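Local coordinates for guanine nucleotide exchange protein (Legionella pneumophila, PDB 1XSZ), which probably acts as a guanine nucleotide exchange factor for ADP-ribosylation factors, carrying a Sec7 domain whose active site is covered by a C-terminal cap, at residues R111-F116 against A133-A138; M159-L164 against F181-Y186; K200-Y205 against R295-P300; N213-F218 against A315-P320. All blocks are in the same frame, centred on the assembly; numbering follows the deposited sequence. Where two conformers were deposited one is given.

Contact 1 of 4, residues R111-F116 against A133-A138; sequences RLVQSF and AAYLLA
Val113 and Gln114 pack against Tyr135 and Ala138 in an apolar helix-helix contact inside the all-helical Sec7 domain, where helix 106-123 crosses helix 131-149. The two short axes approach to 9.0 Å at an angle of 127°. Val113 CG1 stands anti to the backbone N (chi1 175°) and serves both partners: it meets Ala138 CB at 3.7 Å and Tyr135 CD1 at 4.0 Å, the valine and tyrosine side chains crossing at about a right angle. Phe116 adds the edge of its ring, with Ala138 CB lying near the ring plane; around the same phenylalanine, Phe84 packs edge-to-face and Leu93 of helix 89-98 touches the side chain, which carries the contact into the hydrophobic interior. The other flank is more exposed. There Gln114 passes its aliphatic part obliquely across the tyrosine, and the touching atom is CG rather than the amide, whose plane is turned 69° from the ring. No hydrogen bond joins the two segments. The phenol oxygen of Tyr135 instead bonds to Asp110, one turn before Gln114 on helix 106-123, and to Lys251 and Trp253 of the C-terminal part, so this side of the contact borders the cap. The shortest approach between the segments is Gln114 CG to Tyr135 CE1, at 3.5 Å.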
loop_
_atom_site.group_PDB
_atom_site.type_symbol
_atom_site.label_atom_id
_atom_site.label_comp_id
_atom_site.label_asym_id
_atom_site.label_seq_id
_atom_site.Cartn_x
_atom_site.Cartn_y
_atom_site.Cartn_z
ATOM N N ARG A 111 -3.349 5.987 1.541
ATOM C CA ARG A 111 -2.581 7.206 1.775
ATOM C C ARG A 111 -2.410 8.019 0.499
ATOM O O ARG A 111 -2.462 9.250 0.531
ATOM C CB ARG A 111 -1.213 6.880 2.377
ATOM C CG ARG A 111 -1.299 6.127 3.688
ATOM C CD ARG A 111 -0.033 6.275 4.517
ATOM N NE ARG A 111 -0.075 5.417 5.696
ATOM C CZ ARG A 111 0.219 4.122 5.688
ATOM N NH1 ARG A 111 0.591 3.526 4.563
ATOM N NH2 ARG A 111 0.125 3.414 6.805
ATOM N N LEU A 112 -2.212 7.345 -0.627
ATOM C CA LEU A 112 -2.041 8.057 -1.889
ATOM C C LEU A 112 -3.344 8.781 -2.243
ATOM O O LEU A 112 -3.330 9.960 -2.606
ATOM C CB LEU A 112 -1.644 7.094 -3.012
ATOM C CG LEU A 112 -0.234 6.501 -2.913
ATOM C CD1 LEU A 112 0.009 5.610 -4.122
ATOM C CD2 LEU A 112 0.817 7.611 -2.846
ATOM N N VAL A 113 -4.470 8.088 -2.125
ATOM C CA VAL A 113 -5.765 8.692 -2.426
ATOM C C VAL A 113 -6.033 9.894 -1.508
ATOM O O VAL A 113 -6.569 10.914 -1.949
ATOM C CB VAL A 113 -6.899 7.640 -2.298
ATOM C CG1 VAL A 113 -8.268 8.294 -2.485
ATOM C CG2 VAL A 113 -6.698 6.552 -3.352
ATOM N N GLN A 114 -5.647 9.787 -0.244
ATOM C CA GLN A 114 -5.838 10.894 0.697
ATOM C C GLN A 114 -4.989 12.100 0.294
ATOM O O GLN A 114 -5.400 13.248 0.472
ATOM C CB GLN A 114 -5.467 10.454 2.113
ATOM C CG GLN A 114 -6.458 9.488 2.739
ATOM C CD GLN A 114 -6.003 8.989 4.093
ATOM O OE1 GLN A 114 -5.683 9.778 4.984
ATOM N NE2 GLN A 114 -5.973 7.673 4.257
ATOM N N SER A 115 -3.799 11.848 -0.237
ATOM C CA SER A 115 -2.923 12.939 -0.662
ATOM C C SER A 115 -3.578 13.691 -1.819
ATOM O O SER A 115 -3.616 14.929 -1.838
ATOM C CB SER A 115 -1.567 12.385 -1.097
ATOM O OG SER A 115 -0.690 13.437 -1.463
ATOM N N PHE A 116 -4.095 12.949 -2.789
ATOM C CA PHE A 116 -4.764 13.575 -3.918
ATOM C C PHE A 116 -5.960 14.403 -3.463
ATOM O O PHE A 116 -6.126 15.549 -3.882
ATOM C CB PHE A 116 -5.273 12.525 -4.904
ATOM C CG PHE A 116 -6.256 13.075 -5.893
ATOM C CD1 PHE A 116 -5.824 13.815 -6.988
ATOM C CD2 PHE A 116 -7.624 12.932 -5.679
ATOM C CE1 PHE A 116 -6.745 14.409 -7.854
ATOM C CE2 PHE A 116 -8.547 13.523 -6.539
ATOM C CZ PHE A 116 -8.106 14.262 -7.623
ATOM N N ALA A 133 -14.483 15.524 2.007
ATOM C CA ALA A 133 -15.490 15.367 0.970
ATOM C C ALA A 133 -14.809 14.923 -0.318
ATOM O O ALA A 133 -15.344 14.100 -1.061
ATOM C CB ALA A 133 -16.232 16.683 0.756
ATOM N N ALA A 134 -13.625 15.470 -0.579
ATOM C CA ALA A 134 -12.873 15.111 -1.773
ATOM C C ALA A 134 -12.426 13.656 -1.676
ATOM O O ALA A 134 -12.422 12.941 -2.675
ATOM C CB ALA A 134 -11.663 16.029 -1.933
ATOM N N TYR A 135 -12.062 13.231 -0.471
ATOM C CA TYR A 135 -11.624 11.854 -0.238
ATOM C C TYR A 135 -12.785 10.897 -0.508
ATOM O O TYR A 135 -12.622 9.874 -1.179
ATOM C CB TYR A 135 -11.128 11.704 1.206
ATOM C CG TYR A 135 -10.809 10.282 1.621
ATOM C CD1 TYR A 135 -9.758 9.575 1.035
ATOM C CD2 TYR A 135 -11.557 9.650 2.611
ATOM C CE1 TYR A 135 -9.462 8.268 1.434
ATOM C CE2 TYR A 135 -11.273 8.351 3.017
ATOM C CZ TYR A 135 -10.223 7.667 2.427
ATOM O OH TYR A 135 -9.940 6.387 2.847
ATOM N N LEU A 136 -13.963 11.217 0.018
ATOM C CA LEU A 136 -15.133 10.379 -0.211
ATOM C C LEU A 136 -15.390 10.257 -1.715
ATOM O O LEU A 136 -15.609 9.160 -2.232
ATOM C CB LEU A 136 -16.370 10.975 0.476
ATOM C CG LEU A 136 -17.702 10.294 0.132
ATOM C CD1 LEU A 136 -17.699 8.862 0.640
ATOM C CD2 LEU A 136 -18.855 11.076 0.745
ATOM N N LEU A 137 -15.362 11.383 -2.416
ATOM C CA LEU A 137 -15.596 11.384 -3.853
ATOM C C LEU A 137 -14.546 10.537 -4.568
ATOM O O LEU A 137 -14.868 9.778 -5.483
ATOM C CB LEU A 137 -15.549 12.814 -4.392
ATOM C CG LEU A 137 -16.370 13.106 -5.645
ATOM C CD1 LEU A 137 -17.857 12.915 -5.359
ATOM C CD2 LEU A 137 -16.097 14.531 -6.080
ATOM N N ALA A 138 -13.292 10.672 -4.144
ATOM C CA ALA A 138 -12.203 9.920 -4.749
ATOM C C ALA A 138 -12.356 8.413 -4.600
ATOM O O ALA A 138 -12.288 7.692 -5.598
ATOM C CB ALA A 138 -10.863 10.375 -4.179
#

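Contact 2 of 4, residues M159-L164 against F181-Y186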
loop_
_atom_site.group_PDB
_atom_site.type_symbol
_atom_site.label_atom_id
_atom_site.label_comp_id
_atom_site.label_asym_id
_atom_site.label_seq_id
_atom_site.Cartn_x
_atom_site.Cartn_y
_atom_site.Cartn_z
ATOM N N MET A 159 -24.194 0.170 -10.639
ATOM C CA MET A 159 -24.718 1.392 -10.043
ATOM C C MET A 159 -25.155 2.343 -11.149
ATOM O O MET A 159 -24.504 2.433 -12.191
ATOM C CB MET A 159 -23.642 2.072 -9.192
ATOM C CG MET A 159 -24.029 3.463 -8.693
ATOM S SD MET A 159 -22.789 4.204 -7.618
ATOM C CE MET A 159 -23.467 3.815 -6.001
ATOM N N THR A 160 -26.263 3.040 -10.913
ATOM C CA THR A 160 -26.795 4.009 -11.867
ATOM C C THR A 160 -26.461 5.396 -11.331
ATOM O O THR A 160 -26.042 5.534 -10.184
ATOM C CB THR A 160 -28.320 3.905 -11.980
ATOM O OG1 THR A 160 -28.910 4.218 -10.713
ATOM C CG2 THR A 160 -28.729 2.499 -12.396
ATOM N N VAL A 161 -26.647 6.423 -12.151
ATOM C CA VAL A 161 -26.350 7.772 -11.692
ATOM C C VAL A 161 -27.280 8.138 -10.532
ATOM O O VAL A 161 -26.881 8.845 -9.611
ATOM C CB VAL A 161 -26.468 8.802 -12.844
ATOM C CG1 VAL A 161 -27.888 8.860 -13.358
ATOM C CG2 VAL A 161 -25.993 10.166 -12.372
ATOM N N ASP A 162 -28.514 7.643 -10.566
ATOM C CA ASP A 162 -29.447 7.922 -9.483
ATOM C C ASP A 162 -28.949 7.229 -8.218
ATOM O O ASP A 162 -29.061 7.766 -7.115
ATOM C CB ASP A 162 -30.853 7.435 -9.844
ATOM C CG ASP A 162 -31.475 8.245 -10.964
ATOM O OD1 ASP A 162 -31.544 9.484 -10.830
ATOM O OD2 ASP A 162 -31.896 7.646 -11.977
ATOM N N GLY A 163 -28.388 6.034 -8.385
ATOM C CA GLY A 163 -27.859 5.308 -7.243
ATOM C C GLY A 163 -26.669 6.038 -6.640
ATOM O O GLY A 163 -26.486 6.059 -5.425
ATOM N N LEU A 164 -25.841 6.637 -7.493
ATOM C CA LEU A 164 -24.682 7.374 -7.008
ATOM C C LEU A 164 -25.143 8.557 -6.156
ATOM O O LEU A 164 -24.622 8.786 -5.067
ATOM C CB LEU A 164 -23.835 7.888 -8.179
ATOM C CG LEU A 164 -22.611 8.719 -7.773
ATOM C CD1 LEU A 164 -21.607 7.845 -7.023
ATOM C CD2 LEU A 164 -21.965 9.326 -9.012
ATOM N N PHE A 181 -23.096 17.777 -10.773
ATOM C CA PHE A 181 -21.682 17.480 -10.610
ATOM C C PHE A 181 -21.537 15.958 -10.582
ATOM O O PHE A 181 -20.673 15.386 -11.253
ATOM C CB PHE A 181 -21.159 18.075 -9.302
ATOM C CG PHE A 181 -19.769 17.635 -8.954
ATOM C CD1 PHE A 181 -18.681 18.032 -9.723
ATOM C CD2 PHE A 181 -19.548 16.800 -7.864
ATOM C CE1 PHE A 181 -17.390 17.604 -9.411
ATOM C CE2 PHE A 181 -18.267 16.367 -7.546
ATOM C CZ PHE A 181 -17.185 16.770 -8.321
ATOM N N LEU A 182 -22.395 15.299 -9.811
ATOM C CA LEU A 182 -22.344 13.847 -9.718
ATOM C C LEU A 182 -22.723 13.185 -11.038
ATOM O O LEU A 182 -22.164 12.150 -11.399
ATOM C CB LEU A 182 -23.248 13.348 -8.583
ATOM C CG LEU A 182 -22.769 13.697 -7.170
ATOM C CD1 LEU A 182 -23.679 13.032 -6.142
ATOM C CD2 LEU A 182 -21.334 13.220 -6.977
ATOM N N GLU A 183 -23.665 13.775 -11.766
ATOM C CA GLU A 183 -24.074 13.217 -13.049
ATOM C C GLU A 183 -22.893 13.277 -14.020
ATOM O O GLU A 183 -22.655 12.349 -14.799
ATOM C CB GLU A 183 -25.282 13.991 -13.595
ATOM C CG GLU A 183 -26.562 13.711 -12.803
ATOM C CD GLU A 183 -27.746 14.555 -13.239
ATOM O OE1 GLU A 183 -27.935 14.744 -14.460
ATOM O OE2 GLU A 183 -28.503 15.010 -12.354
ATOM N N GLU A 184 -22.143 14.368 -13.954
ATOM C CA GLU A 184 -20.976 14.547 -14.803
ATOM C C GLU A 184 -19.870 13.562 -14.415
ATOM O O GLU A 184 -19.256 12.934 -15.276
ATOM C CB GLU A 184 -20.477 15.982 -14.677
ATOM C CG GLU A 184 -19.041 16.176 -15.073
ATOM C CD GLU A 184 -18.602 17.602 -14.876
ATOM O OE1 GLU A 184 -19.248 18.319 -14.077
ATOM O OE2 GLU A 184 -17.610 17.998 -15.506
ATOM N N LEU A 185 -19.622 13.434 -13.115
ATOM C CA LEU A 185 -18.599 12.523 -12.610
ATOM C C LEU A 185 -18.897 11.099 -13.077
ATOM O O LEU A 185 -18.020 10.398 -13.591
ATOM C CB LEU A 185 -18.563 12.588 -11.078
ATOM C CG LEU A 185 -17.566 11.713 -10.315
ATOM C CD1 LEU A 185 -17.371 12.282 -8.923
ATOM C CD2 LEU A 185 -18.070 10.271 -10.238
ATOM N N TYR A 186 -20.144 10.680 -12.913
ATOM C CA TYR A 186 -20.564 9.348 -13.314
ATOM C C TYR A 186 -20.268 9.086 -14.795
ATOM O O TYR A 186 -19.666 8.073 -15.150
ATOM C CB TYR A 186 -22.068 9.191 -13.053
ATOM C CG TYR A 186 -22.609 7.815 -13.360
ATOM C CD1 TYR A 186 -22.749 6.856 -12.354
ATOM C CD2 TYR A 186 -22.978 7.468 -14.658
ATOM C CE1 TYR A 186 -23.245 5.583 -12.642
ATOM C CE2 TYR A 186 -23.471 6.204 -14.958
ATOM C CZ TYR A 186 -23.603 5.266 -13.944
ATOM O OH TYR A 186 -24.102 4.020 -14.236
#
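The ring of Tyr186 lies flat against the start of helix 161-167, with Val161 over one face and Met159 O at its edge. Val161 CB lies 4.1 Å from the ring centroid and 15° off the normal, a CH-pi contact, while Val161 N sits above the same ring nearer the rim. The CG2 branch of Val161, anti to the backbone N, reaches past the ring to the helix behind it and rests 3.6 Å from Glu183 CG. At its tip the phenol donates to the carbonyl of Met159, Tyr186 OH to Met159 O 2.6 Å, in the carbonyl plane and on a lone pair. This bond ties the last helix of the Sec7 domain, 179-191, to the N-terminal end of helix 161-167, where Thr160 is the N-cap and its OG1 accepts from Gly163 N at 3.0 Å. Leu164 is the second bump. Its side chain and that of Tyr186 run past each other in opposite directions, and CD2 drops into a hollow formed by Leu182 O, Leu185 CD2 and Tyr186 CB, the carbonyl oxygen being nearest at 3.7 Å. Glu183 closes the outer margin with its methylenes, its carboxylate in a salt bridge with Lys180.

Contact 3 of 4, residues K200-Y205 against R295-P300; sequences KTSPGY and RVIIQP
Pro203 and Gln299 lie side by side and point the same way, and the extended side chain of Gln299 brings its amide to the carbonyl of Pro203, Gln299 NE2 to Pro203 O 2.9 Å. The acceptor lies nearly in the plane of that amide, yet the N-H arrives from above the carbonyl plane, 45° out of it. One amide nitrogen thus donates both to the Pro203 carbonyl and to Glu105 of the Sec7 domain. Beside it, Tyr205 and Ile298 form an antiparallel hydrogen-bonded pair, with Tyr205 N to Ile298 O at 2.9 Å and Ile298 N to Tyr205 O at 2.8 Å. Their side chains share one face of the sheet, where Tyr205 CD2 comes within 4.2 Å of Ile298 CB. Gly204 makes a CA-H...O contact, CA to Ile298 O 3.5 Å; its positive phi of 94° and the nearness of that oxygen leave no room for a CB. Ser202 CB touches the CD1 tip of Ile297 (4.1 Å), and a water links Ser202 OG, weakly, to Arg295 NH2, whose guanidinium is held chiefly by the salt bridge of NE to Glu206. In the six-stranded antiparallel sheet of the capping domain, strand 204-208 lies between 295-300 and the outermost 323-325; helix 306-315 covers the Tyr205 and Ile298 face, and Tyr205 OH reaches Leu335 O in helix 332-351.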
loop_
_atom_site.group_PDB
_atom_site.type_symbol
_atom_site.label_atom_id
_atom_site.label_comp_id
_atom_site.label_asym_id
_atom_site.label_seq_id
_atom_site.Cartn_x
_atom_site.Cartn_y
_atom_site.Cartn_z
ATOM N N LYS A 200 3.753 -5.702 -9.300
ATOM C CA LYS A 200 3.438 -7.127 -9.359
ATOM C C LYS A 200 3.752 -7.817 -8.036
ATOM O O LYS A 200 3.168 -8.852 -7.714
ATOM C CB LYS A 200 4.202 -7.807 -10.502
ATOM C CG LYS A 200 5.713 -7.692 -10.418
ATOM C CD LYS A 200 6.391 -8.389 -11.594
ATOM C CE LYS A 200 5.986 -7.764 -12.923
ATOM N NZ LYS A 200 6.627 -8.452 -14.080
ATOM N N THR A 201 4.668 -7.229 -7.268
ATOM C CA THR A 201 5.059 -7.777 -5.971
ATOM C C THR A 201 5.161 -6.665 -4.935
ATOM O O THR A 201 5.388 -5.504 -5.277
ATOM C CB THR A 201 6.429 -8.489 -6.044
ATOM O OG1 THR A 201 7.442 -7.541 -6.401
ATOM C CG2 THR A 201 6.401 -9.609 -7.077
ATOM N N SER A 202 5.005 -7.027 -3.664
ATOM C CA SER A 202 5.080 -6.061 -2.570
ATOM C C SER A 202 6.226 -6.401 -1.616
ATOM O O SER A 202 6.684 -7.545 -1.556
ATOM C CB SER A 202 3.760 -6.044 -1.795
ATOM O OG SER A 202 2.690 -5.624 -2.626
ATOM N N PRO A 203 6.712 -5.408 -0.863
ATOM C CA PRO A 203 7.809 -5.640 0.081
ATOM C C PRO A 203 7.497 -6.753 1.079
ATOM O O PRO A 203 6.351 -6.922 1.504
ATOM C CB PRO A 203 7.968 -4.285 0.778
ATOM C CG PRO A 203 7.492 -3.311 -0.259
ATOM C CD PRO A 203 6.293 -3.992 -0.853
ATOM N N GLY A 204 8.534 -7.509 1.433
ATOM C CA GLY A 204 8.385 -8.577 2.408
ATOM C C GLY A 204 8.119 -9.949 1.832
ATOM O O GLY A 204 8.543 -10.264 0.723
ATOM N N TYR A 205 7.415 -10.768 2.603
ATOM C CA TYR A 205 7.062 -12.120 2.194
ATOM C C TYR A 205 5.605 -12.153 1.764
ATOM O O TYR A 205 4.730 -11.673 2.495
ATOM C CB TYR A 205 7.188 -13.100 3.372
ATOM C CG TYR A 205 8.518 -13.112 4.085
ATOM C CD1 TYR A 205 9.620 -13.760 3.534
ATOM C CD2 TYR A 205 8.666 -12.497 5.323
ATOM C CE1 TYR A 205 10.837 -13.796 4.203
ATOM C CE2 TYR A 205 9.875 -12.523 6.002
ATOM C CZ TYR A 205 10.959 -13.176 5.438
ATOM O OH TYR A 205 12.147 -13.218 6.120
ATOM N N ARG A 295 -4.238 -13.583 -0.337
ATOM C CA ARG A 295 -2.851 -13.183 -0.169
ATOM C C ARG A 295 -2.560 -12.872 1.281
ATOM O O ARG A 295 -3.430 -12.383 2.000
ATOM C CB ARG A 295 -2.552 -11.911 -0.966
ATOM C CG ARG A 295 -2.899 -11.947 -2.435
ATOM C CD ARG A 295 -3.113 -10.530 -2.948
ATOM N NE ARG A 295 -1.915 -9.701 -2.826
ATOM C CZ ARG A 295 -1.931 -8.372 -2.773
ATOM N NH1 ARG A 295 -3.083 -7.721 -2.817
ATOM N NH2 ARG A 295 -0.792 -7.696 -2.698
ATOM N N VAL A 296 -1.336 -13.159 1.705
ATOM C CA VAL A 296 -0.880 -12.820 3.039
ATOM C C VAL A 296 0.464 -12.136 2.804
ATOM O O VAL A 296 1.339 -12.689 2.134
ATOM C CB VAL A 296 -0.688 -14.059 3.935
ATOM C CG1 VAL A 296 -0.084 -13.638 5.271
ATOM C CG2 VAL A 296 -2.032 -14.761 4.154
ATOM N N ILE A 297 0.612 -10.920 3.316
ATOM C CA ILE A 297 1.846 -10.161 3.161
ATOM C C ILE A 297 2.414 -9.924 4.553
ATOM O O ILE A 297 1.755 -9.323 5.409
ATOM C CB ILE A 297 1.594 -8.803 2.454
ATOM C CG1 ILE A 297 1.010 -9.044 1.056
ATOM C CG2 ILE A 297 2.896 -8.023 2.360
ATOM C CD1 ILE A 297 0.628 -7.773 0.308
ATOM N N ILE A 298 3.637 -10.399 4.775
ATOM C CA ILE A 298 4.305 -10.284 6.067
ATOM C C ILE A 298 5.541 -9.412 5.930
ATOM O O ILE A 298 6.412 -9.689 5.105
ATOM C CB ILE A 298 4.717 -11.682 6.581
ATOM C CG1 ILE A 298 3.479 -12.578 6.661
ATOM C CG2 ILE A 298 5.393 -11.566 7.935
ATOM C CD1 ILE A 298 3.771 -14.017 7.064
ATOM N N GLN A 299 5.618 -8.363 6.743
ATOM C CA GLN A 299 6.738 -7.435 6.676
ATOM C C GLN A 299 7.370 -7.160 8.028
ATOM O O GLN A 299 6.674 -6.886 9.002
ATOM C CB GLN A 299 6.274 -6.106 6.074
ATOM C CG GLN A 299 5.657 -6.245 4.697
ATOM C CD GLN A 299 4.978 -4.979 4.217
ATOM O OE1 GLN A 299 4.587 -4.122 5.012
ATOM N NE2 GLN A 299 4.808 -4.867 2.908
ATOM N N PRO A 300 8.700 -7.232 8.105
ATOM C CA PRO A 300 9.373 -6.962 9.377
ATOM C C PRO A 300 9.477 -5.455 9.593
ATOM O O PRO A 300 9.584 -4.694 8.629
ATOM C CB PRO A 300 10.741 -7.609 9.188
ATOM C CG PRO A 300 10.996 -7.409 7.716
ATOM C CD PRO A 300 9.651 -7.712 7.085
HETATM O O HOH W 1 1.731 -7.937 -4.130
#

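Contact 4 of 4, residues N213-F218 against A315-P320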
loop_
_atom_site.group_PDB
_atom_site.type_symbol
_atom_site.label_atom_id
_atom_site.label_comp_id
_atom_site.label_asym_id
_atom_site.label_seq_id
_atom_site.Cartn_x
_atom_site.Cartn_y
_atom_site.Cartn_z
ATOM N N ASN A 213 -6.097 -21.044 0.931
ATOM C CA ASN A 213 -7.288 -21.000 1.774
ATOM C C ASN A 213 -7.516 -22.294 2.548
ATOM O O ASN A 213 -8.289 -22.317 3.502
ATOM C CB ASN A 213 -8.533 -20.666 0.944
ATOM C CG ASN A 213 -8.738 -21.617 -0.212
ATOM O OD1 ASN A 213 -8.591 -22.828 -0.071
ATOM N ND2 ASN A 213 -9.092 -21.070 -1.369
ATOM N N LYS A 214 -6.837 -23.366 2.146
ATOM C CA LYS A 214 -6.979 -24.654 2.825
ATOM C C LYS A 214 -5.868 -24.856 3.852
ATOM O O LYS A 214 -5.849 -25.852 4.577
ATOM C CB LYS A 214 -6.951 -25.802 1.812
ATOM C CG LYS A 214 -8.077 -25.765 0.794
ATOM C CD LYS A 214 -8.036 -26.976 -0.129
ATOM C CE LYS A 214 -6.758 -27.012 -0.954
ATOM N NZ LYS A 214 -6.707 -28.203 -1.852
ATOM N N ASP A 215 -4.944 -23.903 3.908
ATOM C CA ASP A 215 -3.824 -23.955 4.838
ATOM C C ASP A 215 -4.328 -23.708 6.265
ATOM O O ASP A 215 -4.973 -22.695 6.543
ATOM C CB ASP A 215 -2.789 -22.899 4.424
ATOM C CG ASP A 215 -1.548 -22.916 5.290
ATOM O OD1 ASP A 215 -1.660 -22.658 6.503
ATOM O OD2 ASP A 215 -0.451 -23.178 4.754
ATOM N N SER A 216 -4.031 -24.640 7.165
ATOM C CA SER A 216 -4.466 -24.530 8.554
ATOM C C SER A 216 -4.054 -23.213 9.201
ATOM O O SER A 216 -4.831 -22.605 9.938
ATOM C CB SER A 216 -3.921 -25.704 9.374
ATOM O OG SER A 216 -2.506 -25.735 9.354
ATOM N N THR A 217 -2.832 -22.768 8.926
ATOM C CA THR A 217 -2.343 -21.517 9.491
ATOM C C THR A 217 -3.129 -20.344 8.921
ATOM O O THR A 217 -3.478 -19.417 9.648
ATOM C CB THR A 217 -0.838 -21.327 9.215
ATOM O OG1 THR A 217 -0.107 -22.393 9.833
ATOM C CG2 THR A 217 -0.349 -20.004 9.787
ATOM N N PHE A 218 -3.416 -20.386 7.623
ATOM C CA PHE A 218 -4.189 -19.317 7.007
ATOM C C PHE A 218 -5.562 -19.232 7.664
ATOM O O PHE A 218 -6.041 -18.148 7.968
ATOM C CB PHE A 218 -4.375 -19.558 5.507
ATOM C CG PHE A 218 -5.204 -18.504 4.827
ATOM C CD1 PHE A 218 -4.636 -17.297 4.440
ATOM C CD2 PHE A 218 -6.566 -18.702 4.613
ATOM C CE1 PHE A 218 -5.411 -16.297 3.848
ATOM C CE2 PHE A 218 -7.350 -17.707 4.023
ATOM C CZ PHE A 218 -6.768 -16.503 3.640
ATOM N N ALA A 315 7.415 -18.707 7.949
ATOM C CA ALA A 315 7.834 -20.104 7.949
ATOM C C ALA A 315 6.832 -21.040 8.611
ATOM O O ALA A 315 6.854 -22.242 8.352
ATOM C CB ALA A 315 9.189 -20.238 8.626
ATOM N N ASP A 316 5.953 -20.498 9.453
ATOM C CA ASP A 316 4.963 -21.323 10.139
ATOM C C ASP A 316 3.856 -21.844 9.223
ATOM O O ASP A 316 3.116 -22.755 9.594
ATOM C CB ASP A 316 4.355 -20.560 11.320
ATOM C CG ASP A 316 5.219 -20.637 12.566
ATOM O OD1 ASP A 316 6.170 -21.453 12.586
ATOM O OD2 ASP A 316 4.948 -19.897 13.533
ATOM N N PHE A 317 3.728 -21.266 8.033
ATOM C CA PHE A 317 2.729 -21.732 7.080
ATOM C C PHE A 317 3.267 -22.975 6.382
ATOM O O PHE A 317 4.468 -23.078 6.138
ATOM C CB PHE A 317 2.472 -20.698 5.972
ATOM C CG PHE A 317 1.627 -19.527 6.385
ATOM C CD1 PHE A 317 2.184 -18.442 7.050
ATOM C CD2 PHE A 317 0.275 -19.496 6.064
ATOM C CE1 PHE A 317 1.410 -17.338 7.384
ATOM C CE2 PHE A 317 -0.507 -18.393 6.395
ATOM C CZ PHE A 317 0.066 -17.313 7.054
ATOM N N SER A 318 2.384 -23.914 6.062
ATOM C CA SER A 318 2.801 -25.105 5.337
ATOM C C SER A 318 3.017 -24.612 3.913
ATOM O O SER A 318 3.941 -25.034 3.216
ATOM C CB SER A 318 1.700 -26.167 5.358
ATOM O OG SER A 318 2.053 -27.282 4.558
ATOM N N SER A 319 2.144 -23.698 3.500
ATOM C CA SER A 319 2.201 -23.097 2.176
ATOM C C SER A 319 3.526 -22.376 1.972
ATOM O O SER A 319 4.080 -21.794 2.902
ATOM C CB SER A 319 1.057 -22.094 2.009
ATOM O OG SER A 319 1.231 -21.308 0.845
ATOM N N PRO A 320 4.054 -22.411 0.741
ATOM C CA PRO A 320 5.318 -21.748 0.431
ATOM C C PRO A 320 5.127 -20.246 0.275
ATOM O O PRO A 320 4.000 -19.748 0.211
ATOM C CB PRO A 320 5.725 -22.400 -0.882
ATOM C CG PRO A 320 4.404 -22.609 -1.558
ATOM C CD PRO A 320 3.544 -23.151 -0.427
HETATM O O HOH W 2 0.046 -24.172 7.845
#
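Asp215 OD2 accepts across the contact from two backbone N-H groups of the loop 315-320: from Ser319 N at 2.9 Å, met nearly along the C-O axis, and more weakly from Ser318 N. The other oxygen, OD1, serves its own helix, taking Phe218 N at 3.1 Å, on its anti side and 35° out of the carboxylate plane, together with a weak bond from Thr217 N. A water completes the network: it donates to Asp215 OD1 at 2.6 Å, accepts from Ser318 N and lies 2.7 Å from Thr217 OG1. Asp215 itself is buried, and these N-H donors, two of them at the start of a helix, would be expected to stabilise its negative charge. Asp215 is thus the N-cap of helix 216-224 in the capping domain, and the same side chain fastens that helix to the loop that follows helix 306-315 and leads to strand 323-325. Its chi1 of -177° places CG toward this loop, anti to the backbone N. Beside it the contact turns apolar. Thr217 CG2, also anti to its backbone N, stands 3.6 Å from the centroid of the Phe317 ring and 6° off the normal, a CH-pi contact over the centre of the face. Asp215 OD2 lies at the edge of this ring, in its plane. Phe218 CB adds an apolar touch to Phe317 CE2 at 4.1 Å, while Val296 of strand 295-300 packs against both phenylalanines.

Contacts 1 and 2 belong to the helical Sec7 domain and contacts 3 and 4 to the capping domain. Contacts 1 and 3 are the buried ones; contacts 2 and 4 are partly buried, lie farther from the centre of the chain and each involve a capped helix start. Chemistry follows place: contact 1 has no hydrogen bond between its segments, contact 2 adds one phenol-carbonyl bond to its packing, contact 3 combines a backbone pair with a side-chain amide bond, and contact 4 centres on a carboxylate. Leu137 of helix 131-149 packs on Phe181, Leu182 and Leu185, joining contacts 1 and 2, while Val296 and Ile298 join contacts 3 and 4, whose segments alternate along the chain.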